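Muramidase (Trichobolus zukalii, PDB 6ZMV) probably hydrolyses the glycan backbone of bacterial peptidoglycan, as a fungal muramidase (lysozyme) of glycoside hydrolase family 25. Local coordinates at residues F5-Y10 with S43-G48; S13-G18 with Y184-D189; I28-E33 with Y37-F42; G81-D86 with S127-M132. All blocks are in the same frame, centred on the assembly; numbering follows the deposited sequence.

Contact 1 of 4, residues F5-Y10 with S43-G48; sequences FDISHY and STHYTG
I7 and H45 meet methyl to ring face. CD1 of I7 sits over the centre of the imidazole, 3.5 Å from the ring centroid and only 11° off the normal, so the contact qualifies as a CH-pi interaction; the nearest ring atom, H45 CG, is also 3.5 Å from I7 CD1. At its edge the same ring makes a polar contact: H45 NE2 donates to S8 O over 3.1 Å, with an N-H...O angle of 154°. The acceptor lies close to the imidazole plane, yet NE2 stands well above the carbonyl plane of S8 and is not on a lone pair. Contacts at a face and at an edge together limit the tilt of the imidazole. The torsion of I7 accounts for the first: with chi1 at 55°, CG1 lies between the backbone N and the carbonyl carbon and carries CD1 out toward helix 42-51. The remaining ring nitrogen, H45 ND1, is hydrogen-bonded to Y16 OH, so both nitrogens of this buried ring have partners. Further out, S8 OG accepts from Y10 N at 3.1 Å, an ST turn that bends the chain just after strand 2-7. OG is also hydrogen-bonded to glycerol, probably from the crystallisation liquor, as is D6 OD1. The contact therefore packs a helix against the carboxy-terminal end of strand 2-7, which runs parallel to strand 26-33 in the family 25 alpha/beta barrel; the glycerol at that end is consistent with the usual position of the active-site pocket in TIM-barrel folds.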
# COMPACT_ATOMS: atom_id res chain seq x y z
N PHE A 5 -4.63 -8.82 -4.57
CA PHE A 5 -5.65 -7.82 -4.87
C PHE A 5 -5.69 -6.82 -3.73
O PHE A 5 -5.03 -7.00 -2.69
CB PHE A 5 -7.01 -8.46 -5.13
CG PHE A 5 -7.67 -9.22 -4.00
CD1 PHE A 5 -7.12 -10.41 -3.49
CD2 PHE A 5 -8.93 -8.83 -3.54
CE1 PHE A 5 -7.81 -11.12 -2.53
CE2 PHE A 5 -9.60 -9.57 -2.59
CZ PHE A 5 -9.05 -10.70 -2.10
N ASP A 6 -6.44 -5.75 -3.93
CA ASP A 6 -6.61 -4.77 -2.86
C ASP A 6 -8.09 -4.31 -2.83
O ASP A 6 -8.75 -4.22 -3.91
CB ASP A 6 -5.60 -3.63 -2.97
CG ASP A 6 -5.72 -2.82 -4.19
OD1 ASP A 6 -6.61 -1.88 -4.23
OD2 ASP A 6 -4.95 -3.08 -5.13
N ILE A 7 -8.58 -4.05 -1.63
CA ILE A 7 -10.02 -3.80 -1.36
C ILE A 7 -10.16 -2.76 -0.27
O ILE A 7 -9.21 -2.40 0.45
CB ILE A 7 -10.72 -5.11 -0.94
CG1 ILE A 7 -10.06 -5.81 0.26
CG2 ILE A 7 -10.83 -6.06 -2.13
CD1 ILE A 7 -10.73 -7.09 0.72
N SER A 8 -11.39 -2.31 -0.12
CA SER A 8 -11.80 -1.26 0.82
C SER A 8 -13.29 -1.43 1.10
O SER A 8 -13.91 -2.39 0.67
CB SER A 8 -11.50 0.09 0.25
OG SER A 8 -12.39 0.40 -0.82
N HIS A 9 -13.87 -0.44 1.74
CA HIS A 9 -15.30 -0.43 1.95
C HIS A 9 -16.08 -0.37 0.65
O HIS A 9 -17.26 -0.68 0.67
CB HIS A 9 -15.68 0.78 2.82
CG HIS A 9 -15.60 2.05 2.14
ND1 HIS A 9 -14.45 2.77 1.99
CD2 HIS A 9 -16.59 2.73 1.55
CE1 HIS A 9 -14.76 3.92 1.38
NE2 HIS A 9 -16.05 3.86 1.06
N TYR A 10 -15.45 -0.03 -0.47
CA TYR A 10 -16.13 -0.12 -1.80
C TYR A 10 -16.50 -1.56 -2.14
O TYR A 10 -17.34 -1.75 -3.02
CB TYR A 10 -15.26 0.50 -2.89
CG TYR A 10 -15.26 2.01 -2.86
CD1 TYR A 10 -16.41 2.77 -3.08
CD2 TYR A 10 -14.07 2.72 -2.72
CE1 TYR A 10 -16.37 4.15 -3.16
CE2 TYR A 10 -14.01 4.10 -2.83
CZ TYR A 10 -15.17 4.81 -3.00
OH TYR A 10 -15.09 6.16 -3.07
N SER A 43 -11.89 -4.38 9.47
CA SER A 43 -11.78 -5.55 10.38
C SER A 43 -12.45 -6.76 9.71
O SER A 43 -11.95 -7.91 9.83
CB SER A 43 -12.34 -5.27 11.72
OG SER A 43 -11.58 -4.27 12.36
N THR A 44 -13.56 -6.55 9.04
CA THR A 44 -14.25 -7.65 8.31
C THR A 44 -13.30 -8.26 7.29
O THR A 44 -13.11 -9.50 7.23
CB THR A 44 -15.51 -7.19 7.58
OG1 THR A 44 -16.41 -6.61 8.55
CG2 THR A 44 -16.20 -8.22 6.71
N HIS A 45 -12.67 -7.44 6.50
CA HIS A 45 -11.75 -7.91 5.46
C HIS A 45 -10.52 -8.54 6.06
O HIS A 45 -10.06 -9.59 5.59
CB HIS A 45 -11.38 -6.76 4.55
CG HIS A 45 -12.42 -6.25 3.63
ND1 HIS A 45 -13.38 -7.07 3.10
CD2 HIS A 45 -12.58 -5.00 3.11
CE1 HIS A 45 -14.13 -6.34 2.26
NE2 HIS A 45 -13.67 -5.04 2.23
N TYR A 46 -9.95 -7.94 7.08
CA TYR A 46 -8.70 -8.47 7.68
C TYR A 46 -8.92 -9.81 8.34
O TYR A 46 -8.15 -10.74 8.09
CB TYR A 46 -8.17 -7.44 8.68
CG TYR A 46 -6.70 -7.47 8.99
CD1 TYR A 46 -5.80 -6.71 8.27
CD2 TYR A 46 -6.19 -8.20 10.05
CE1 TYR A 46 -4.47 -6.61 8.62
CE2 TYR A 46 -4.86 -8.13 10.41
CZ TYR A 46 -3.99 -7.33 9.69
OH TYR A 46 -2.68 -7.16 10.05
N THR A 47 -10.06 -9.98 9.02
CA THR A 47 -10.42 -11.27 9.66
C THR A 47 -10.68 -12.31 8.58
O THR A 47 -10.22 -13.44 8.68
CB THR A 47 -11.64 -11.05 10.55
OG1 THR A 47 -11.34 -10.10 11.56
CG2 THR A 47 -12.10 -12.32 11.16
N GLY A 48 -11.48 -11.99 7.58
CA GLY A 48 -11.81 -12.94 6.53
C GLY A 48 -10.58 -13.37 5.77
O GLY A 48 -10.43 -14.54 5.39

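Contact 2 of 4, residues S13-G18 with Y184-D189; sequences SVNYAG and YAYGGD
Y186 has chi1 at -73°, which places CG anti to its own carbonyl carbon and lays the phenol along the backbone of N15 to G18; N15 presents its CB to this ring directly from the backbone, while its chi1 of -176° turns CG anti to the backbone N. The contact joins two irregular parts of the family 25 barrel: the entry to helix 16-21, with N15 at the N-cap position, and the loop between strands 177-181 and 189-193, where Y184 to G187 form a type I beta turn closed by G187 N donating to Y184 O at 2.9 Å. The Y186 ring meets backbone and aliphatic atoms. Y186 CD1 is 3.9 Å from N15 CB, and Y186 CZ is 3.4 Å from G18 C. Since G18 has no side chain, the phenol can lie directly against the main chain there. Beyond the pair, Y186 also touches A19 of the same helix, while Y184, at the start of the turn, stacks its ring on F5 of strand 2-7. V14 adds a looser contact, its CG2 lying 4.1 Å from Y186 O, and otherwise faces F5, I7 and H45 in the interior. Two waters link the main chains of the two segments, both donating to Y186 O. One of them also donates to S13 O at 2.9 Å, and the other, lying in the plane of the Y186 ring at its edge, accepts from N15 N at 3.0 Å and reaches Y186 O at 2.8 Å.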
# COMPACT_ATOMS: atom_id res chain seq x y z
N SER A 13 -18.65 -6.86 0.71
CA SER A 13 -18.65 -8.33 0.80
C SER A 13 -17.60 -8.85 -0.16
O SER A 13 -17.64 -8.52 -1.35
CB SER A 13 -20.01 -8.89 0.44
OG SER A 13 -20.05 -10.28 0.63
N VAL A 14 -16.75 -9.71 0.33
CA VAL A 14 -15.70 -10.37 -0.50
C VAL A 14 -15.66 -11.87 -0.16
O VAL A 14 -15.58 -12.17 1.02
CB VAL A 14 -14.32 -9.70 -0.30
CG1 VAL A 14 -13.24 -10.48 -1.01
CG2 VAL A 14 -14.31 -8.28 -0.86
N ASN A 15 -15.57 -12.74 -1.15
CA ASN A 15 -15.38 -14.19 -0.94
C ASN A 15 -13.89 -14.45 -0.86
O ASN A 15 -13.24 -14.79 -1.85
CB ASN A 15 -16.04 -14.95 -2.07
CG ASN A 15 -16.02 -16.45 -1.96
OD1 ASN A 15 -16.49 -17.18 -2.88
ND2 ASN A 15 -15.42 -16.92 -0.92
N TYR A 16 -13.35 -14.31 0.33
CA TYR A 16 -11.90 -14.38 0.56
C TYR A 16 -11.39 -15.77 0.14
O TYR A 16 -10.33 -15.94 -0.45
CB TYR A 16 -11.51 -14.12 2.00
CG TYR A 16 -12.14 -12.87 2.55
CD1 TYR A 16 -11.67 -11.61 2.23
CD2 TYR A 16 -13.27 -12.92 3.33
CE1 TYR A 16 -12.32 -10.45 2.66
CE2 TYR A 16 -13.96 -11.79 3.76
CZ TYR A 16 -13.52 -10.54 3.38
OH TYR A 16 -14.22 -9.46 3.77
N ALA A 17 -12.14 -16.80 0.54
CA ALA A 17 -11.76 -18.19 0.25
C ALA A 17 -11.78 -18.46 -1.25
O ALA A 17 -10.90 -19.17 -1.78
CB ALA A 17 -12.63 -19.16 0.98
N GLY A 18 -12.77 -17.91 -1.92
CA GLY A 18 -12.82 -18.05 -3.39
C GLY A 18 -11.61 -17.39 -4.01
O GLY A 18 -11.03 -17.93 -4.94
N TYR A 184 -10.42 -6.52 -10.33
CA TYR A 184 -10.22 -7.89 -9.79
C TYR A 184 -11.59 -8.61 -9.70
O TYR A 184 -12.59 -8.02 -9.25
CB TYR A 184 -9.55 -7.81 -8.42
CG TYR A 184 -9.23 -9.18 -7.88
CD1 TYR A 184 -8.30 -9.96 -8.54
CD2 TYR A 184 -9.80 -9.66 -6.71
CE1 TYR A 184 -8.01 -11.22 -8.09
CE2 TYR A 184 -9.45 -10.91 -6.22
CZ TYR A 184 -8.57 -11.70 -6.92
OH TYR A 184 -8.27 -12.97 -6.48
N ALA A 185 -11.62 -9.89 -10.03
CA ALA A 185 -12.91 -10.63 -10.16
C ALA A 185 -13.74 -10.60 -8.87
O ALA A 185 -14.95 -10.46 -8.91
CB ALA A 185 -12.67 -12.03 -10.61
N TYR A 186 -13.10 -10.66 -7.70
CA TYR A 186 -13.82 -10.75 -6.41
C TYR A 186 -14.11 -9.37 -5.87
O TYR A 186 -14.76 -9.26 -4.83
CB TYR A 186 -13.01 -11.55 -5.40
CG TYR A 186 -13.04 -13.02 -5.71
CD1 TYR A 186 -14.12 -13.80 -5.32
CD2 TYR A 186 -12.07 -13.60 -6.50
CE1 TYR A 186 -14.24 -15.13 -5.69
CE2 TYR A 186 -12.15 -14.93 -6.83
CZ TYR A 186 -13.26 -15.67 -6.47
OH TYR A 186 -13.34 -16.97 -6.86
N GLY A 187 -13.69 -8.32 -6.61
CA GLY A 187 -13.84 -6.95 -6.19
C GLY A 187 -12.49 -6.31 -5.98
O GLY A 187 -11.50 -6.94 -5.56
N GLY A 188 -12.46 -4.99 -6.17
CA GLY A 188 -11.26 -4.21 -5.96
C GLY A 188 -10.30 -4.27 -7.13
O GLY A 188 -10.71 -4.46 -8.30
N ASP A 189 -9.01 -4.05 -6.84
CA ASP A 189 -7.96 -3.91 -7.87
C ASP A 189 -7.10 -5.15 -7.88
O ASP A 189 -6.92 -5.80 -6.84
CB ASP A 189 -7.11 -2.68 -7.59
CG ASP A 189 -7.92 -1.42 -7.37
OD1 ASP A 189 -8.77 -1.14 -8.20
OD2 ASP A 189 -7.77 -0.79 -6.24
O HOH W 1 -16.65 -7.45 -3.87
O HOH W 2 -16.16 -11.39 -3.74

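Contact 3 of 4, residues I28-E33 with Y37-F42; sequences IIKATE and YTDPVF
The rings of Y37 and F42 each receive a backbone polar atom of the neighbouring strand near their plane: E33 N lies at the edge of Y37, and K30 O at the edge of F42, 3.4 Å from F42 CD1. Carbon atoms come in obliquely, E33 CB and K30 CE at Y37, A31 CA and I29 CG2 at F42. Y37 belongs to a short beta hairpin, strand 26-33 with strand 37-38; a type I turn from D39 to F42 then leads into helix 42-51, where F42 begins. The antiparallel register is set by E33 and Y37, a hydrogen-bonded pair with bonds in both directions, and by T32 and T38, a non-hydrogen-bonded pair whose CG2 methyls approach to 4.2 Å. Just past the ladder, D39 N donates to A31 O at 2.9 Å with a nearly straight N-H...O angle of 172°. F42 has CG anti to the backbone N (chi1 171°), which lays its ring beside A31; F42 CD1 is 3.7 Å both from A31 CB and from I29 CG2. I29 also touches H45 and Y46 of helix 42-51. D39 has two polar roles: OD1 caps the turn into the helix by accepting from V41 N at 2.9 Å, and OD2 takes H9 N of the loop after strand 2-7. On the side of the hairpin carrying E33 and Y37, the extended K30 chain crosses D39 and Y37 at about right angles. E33, whose OE2 is salt-bridged to R63, holds the end of that chain: K30 NZ forms a salt bridge with E33 OE1 at 2.7 Å, nearly along the C-O axis of the oxygen.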
# COMPACT_ATOMS: atom_id res chain seq x y z
N ILE A 28 -4.35 -6.45 0.14
CA ILE A 28 -4.03 -5.18 0.82
C ILE A 28 -5.37 -4.46 1.04
O ILE A 28 -6.17 -4.38 0.14
CB ILE A 28 -3.03 -4.30 0.04
CG1 ILE A 28 -1.93 -5.10 -0.60
CG2 ILE A 28 -2.50 -3.19 0.91
CD1 ILE A 28 -0.96 -4.35 -1.47
N ILE A 29 -5.61 -4.05 2.28
CA ILE A 29 -6.94 -3.64 2.77
C ILE A 29 -6.95 -2.21 3.30
O ILE A 29 -6.11 -1.88 4.15
CB ILE A 29 -7.40 -4.61 3.87
CG1 ILE A 29 -7.41 -6.05 3.40
CG2 ILE A 29 -8.74 -4.18 4.41
CD1 ILE A 29 -7.45 -7.01 4.53
N LYS A 30 -7.85 -1.38 2.78
CA LYS A 30 -7.85 0.01 3.28
C LYS A 30 -8.14 0.00 4.77
O LYS A 30 -9.16 -0.53 5.21
CB LYS A 30 -8.91 0.85 2.59
CG LYS A 30 -8.82 2.31 2.94
CD LYS A 30 -9.73 3.19 2.08
CE LYS A 30 -9.52 4.66 2.35
NZ LYS A 30 -10.30 5.48 1.43
N ALA A 31 -7.29 0.72 5.52
CA ALA A 31 -7.49 0.94 6.95
C ALA A 31 -7.98 2.33 7.25
O ALA A 31 -8.96 2.50 8.04
CB ALA A 31 -6.22 0.61 7.69
N THR A 32 -7.31 3.34 6.73
CA THR A 32 -7.50 4.71 7.16
C THR A 32 -7.37 5.67 5.97
O THR A 32 -6.77 5.34 4.94
CB THR A 32 -6.48 5.11 8.25
OG1 THR A 32 -5.17 4.69 7.85
CG2 THR A 32 -6.84 4.47 9.56
N GLU A 33 -7.85 6.90 6.15
CA GLU A 33 -7.65 8.02 5.25
C GLU A 33 -7.56 9.31 6.04
O GLU A 33 -8.38 9.57 6.98
CB GLU A 33 -8.80 8.12 4.23
CG GLU A 33 -8.64 9.27 3.27
CD GLU A 33 -9.58 9.28 2.07
OE1 GLU A 33 -9.97 8.19 1.61
OE2 GLU A 33 -9.91 10.41 1.59
N TYR A 37 -10.63 9.29 9.24
CA TYR A 37 -11.48 8.26 8.64
C TYR A 37 -10.87 6.88 8.83
O TYR A 37 -9.73 6.61 8.42
CB TYR A 37 -11.64 8.54 7.14
CG TYR A 37 -12.44 7.46 6.44
CD1 TYR A 37 -13.80 7.44 6.49
CD2 TYR A 37 -11.79 6.44 5.75
CE1 TYR A 37 -14.53 6.47 5.82
CE2 TYR A 37 -12.49 5.44 5.12
CZ TYR A 37 -13.87 5.49 5.10
OH TYR A 37 -14.56 4.49 4.46
N THR A 38 -11.66 6.02 9.44
CA THR A 38 -11.36 4.57 9.46
C THR A 38 -12.32 3.87 8.51
O THR A 38 -13.52 4.15 8.47
CB THR A 38 -11.45 4.02 10.87
OG1 THR A 38 -12.75 4.22 11.39
CG2 THR A 38 -10.39 4.57 11.80
N ASP A 39 -11.79 2.98 7.70
CA ASP A 39 -12.61 2.23 6.74
C ASP A 39 -13.46 1.25 7.54
O ASP A 39 -12.93 0.38 8.26
CB ASP A 39 -11.76 1.57 5.71
CG ASP A 39 -12.54 0.86 4.64
OD1 ASP A 39 -13.31 -0.08 5.03
OD2 ASP A 39 -12.34 1.17 3.45
N PRO A 40 -14.82 1.29 7.40
CA PRO A 40 -15.66 0.46 8.26
C PRO A 40 -15.61 -1.02 8.02
O PRO A 40 -16.09 -1.81 8.84
CB PRO A 40 -17.03 1.04 8.07
CG PRO A 40 -16.97 1.70 6.75
CD PRO A 40 -15.59 2.25 6.56
N VAL A 41 -15.04 -1.40 6.89
CA VAL A 41 -14.97 -2.83 6.52
C VAL A 41 -13.59 -3.41 6.81
O VAL A 41 -13.33 -4.61 6.57
CB VAL A 41 -15.47 -3.07 5.09
CG1 VAL A 41 -15.73 -4.53 4.78
CG2 VAL A 41 -16.69 -2.24 4.78
N PHE A 42 -12.66 -2.59 7.30
CA PHE A 42 -11.27 -3.07 7.51
C PHE A 42 -11.26 -4.36 8.30
O PHE A 42 -10.62 -5.34 7.90
CB PHE A 42 -10.41 -2.00 8.19
CG PHE A 42 -9.06 -2.53 8.59
CD1 PHE A 42 -8.05 -2.59 7.67
CD2 PHE A 42 -8.84 -3.03 9.89
CE1 PHE A 42 -6.83 -3.15 8.02
CE2 PHE A 42 -7.62 -3.60 10.22
CZ PHE A 42 -6.65 -3.64 9.30

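Contact 4 of 4, residues G81-D86 with S127-M132; sequences GGWSAD and SGRYPM. With SO4 (sulfate ion), chain G.
One water bridges the main chain of both segments, donating to W83 O at 2.6 Å and to S127 O at 2.7 Å. It ties the loop after helix 69-78 to the end of helix 109-127, two surface connections of the family 25 barrel. There G128 ends the helix with positive phi, and S127 OG accepts from R129 N at 3.0 Å, an ST turn; OG is also bonded to Y123 O. The W83 indole is held between the two loops. S127 O lies at its edge, in plane, 3.5 Å from W83 CE3. R129 CD covers one face, 3.5 Å from the centroid of the six-membered ring and 13° off its normal, while A85 N lies over the opposite face toward the rim. A bend at chi3 (-63°) turns the guanidinium beyond CD, almost perpendicular to the indole, the planes 87° apart. The cation-pi contact of R129 with the five-membered ring is off-centre, CZ being 4.7 Å from the centroid. W83 NE1 and R129 NH2 are both donors and turn to the carboxy-terminal helix 197-205: W83 NE1 bonds A204 O, and R129 NH2 bonds L203 O. Past R129 sits a sulfate, probably from the crystallisation liquor, also held by K124 NZ; Y130 N donates to its O1 at 3.0 Å.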
# COMPACT_ATOMS: atom_id res chain seq x y z
N GLY A 81 -2.74 -0.54 10.71
CA GLY A 81 -1.42 -0.56 10.11
C GLY A 81 -0.36 -1.26 10.92
O GLY A 81 0.83 -1.16 10.57
N GLY A 82 -0.71 -1.96 11.96
CA GLY A 82 0.27 -2.64 12.80
C GLY A 82 0.98 -3.72 11.97
O GLY A 82 0.44 -4.31 11.01
N TRP A 83 2.18 -4.07 12.39
CA TRP A 83 2.96 -5.14 11.75
C TRP A 83 3.69 -5.91 12.81
O TRP A 83 4.28 -5.35 13.69
CB TRP A 83 3.93 -4.61 10.69
CG TRP A 83 4.75 -5.68 10.06
CD1 TRP A 83 4.39 -6.50 9.01
CD2 TRP A 83 6.03 -6.16 10.54
NE1 TRP A 83 5.33 -7.48 8.84
CE2 TRP A 83 6.34 -7.30 9.77
CE3 TRP A 83 6.89 -5.80 11.58
CZ2 TRP A 83 7.51 -8.02 9.95
CZ3 TRP A 83 8.06 -6.50 11.75
CH2 TRP A 83 8.36 -7.59 10.94
N SER A 84 3.66 -7.23 12.63
CA SER A 84 4.50 -8.17 13.39
C SER A 84 5.07 -9.20 12.43
O SER A 84 4.45 -9.42 11.41
CB SER A 84 3.76 -8.88 14.53
OG SER A 84 2.81 -9.80 13.99
N ALA A 85 6.12 -9.88 12.89
CA ALA A 85 6.78 -10.93 12.10
C ALA A 85 6.04 -12.26 12.27
O ALA A 85 6.65 -13.30 12.39
CB ALA A 85 8.23 -11.01 12.51
N ASP A 86 4.73 -12.25 12.28
CA ASP A 86 3.93 -13.51 12.42
C ASP A 86 4.00 -14.34 11.15
O ASP A 86 3.71 -15.52 11.24
CB ASP A 86 2.50 -13.21 12.86
CG ASP A 86 1.69 -12.27 12.01
OD1 ASP A 86 2.04 -12.04 10.84
OD2 ASP A 86 0.63 -11.84 12.54
N SER A 127 6.43 0.50 13.97
CA SER A 127 6.25 -0.92 13.55
C SER A 127 7.55 -1.73 13.60
O SER A 127 7.43 -2.97 13.63
CB SER A 127 5.69 -0.99 12.15
OG SER A 127 6.70 -0.72 11.19
N GLY A 128 8.69 -1.07 13.47
CA GLY A 128 9.97 -1.74 13.26
C GLY A 128 10.44 -1.80 11.85
O GLY A 128 11.63 -2.07 11.65
N ARG A 129 9.61 -1.47 10.88
CA ARG A 129 10.01 -1.56 9.49
C ARG A 129 9.39 -0.45 8.67
O ARG A 129 8.42 0.20 9.06
CB ARG A 129 9.76 -2.93 8.91
CG ARG A 129 8.29 -3.20 8.72
CD ARG A 129 8.09 -4.64 8.25
NE ARG A 129 8.69 -4.93 6.94
CZ ARG A 129 8.59 -6.06 6.31
NH1 ARG A 129 9.10 -6.19 5.10
NH2 ARG A 129 7.93 -7.06 6.86
N TYR A 130 10.02 -0.21 7.55
CA TYR A 130 9.52 0.78 6.60
C TYR A 130 8.22 0.31 5.96
O TYR A 130 8.05 -0.88 5.67
CB TYR A 130 10.58 1.08 5.55
CG TYR A 130 11.73 1.90 6.10
CD1 TYR A 130 11.54 3.24 6.40
CD2 TYR A 130 12.99 1.37 6.25
CE1 TYR A 130 12.55 4.03 6.89
CE2 TYR A 130 14.03 2.17 6.72
CZ TYR A 130 13.81 3.49 7.05
OH TYR A 130 14.80 4.35 7.50
N PRO A 131 7.31 1.24 5.64
CA PRO A 131 6.12 0.92 4.90
C PRO A 131 6.45 0.74 3.43
O PRO A 131 7.46 1.21 2.92
CB PRO A 131 5.23 2.13 5.11
CG PRO A 131 6.24 3.27 5.17
CD PRO A 131 7.46 2.70 5.86
N MET A 132 5.51 0.14 2.74
CA MET A 132 5.49 0.19 1.26
C MET A 132 4.92 1.55 0.83
O MET A 132 4.09 2.13 1.56
CB MET A 132 4.63 -0.94 0.69
CG MET A 132 4.97 -2.30 1.30
SD MET A 132 4.41 -3.73 0.41
CE MET A 132 2.65 -3.55 0.68
S SO4 G . 12.97 -2.87 7.06
O1 SO4 G . 12.75 -1.56 7.62
O2 SO4 G . 11.82 -3.09 6.24
O3 SO4 G . 14.15 -2.81 6.24
O4 SO4 G . 13.06 -3.91 8.07
O HOH W 3 6.30 -4.82 15.30

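Overall arrangement
Contact 1 is buried, contacts 2 and 3 are partly so, and contact 4 lies at the surface. Contacts 1 and 3 share a sheet: strands 2-7 and 26-33 are neighbours, joined where I7 O meets K30 N, and helix 42-51 follows the hairpin. Contact 2 adjoins contact 1 but stands about 16 Å, centre to centre, from contact 3. Contact 4 is remote, about 24 Å from contact 2 between centres, and touches contact 3 where M132 CE packs on I28 CD1. The chemistry differs accordingly: backbone ladder bonds in contact 3, a ring nitrogen on a carbonyl in contact 1, and water bridges between main-chain atoms in contacts 2 and 4, the latter with R129 laid over the W83 indole.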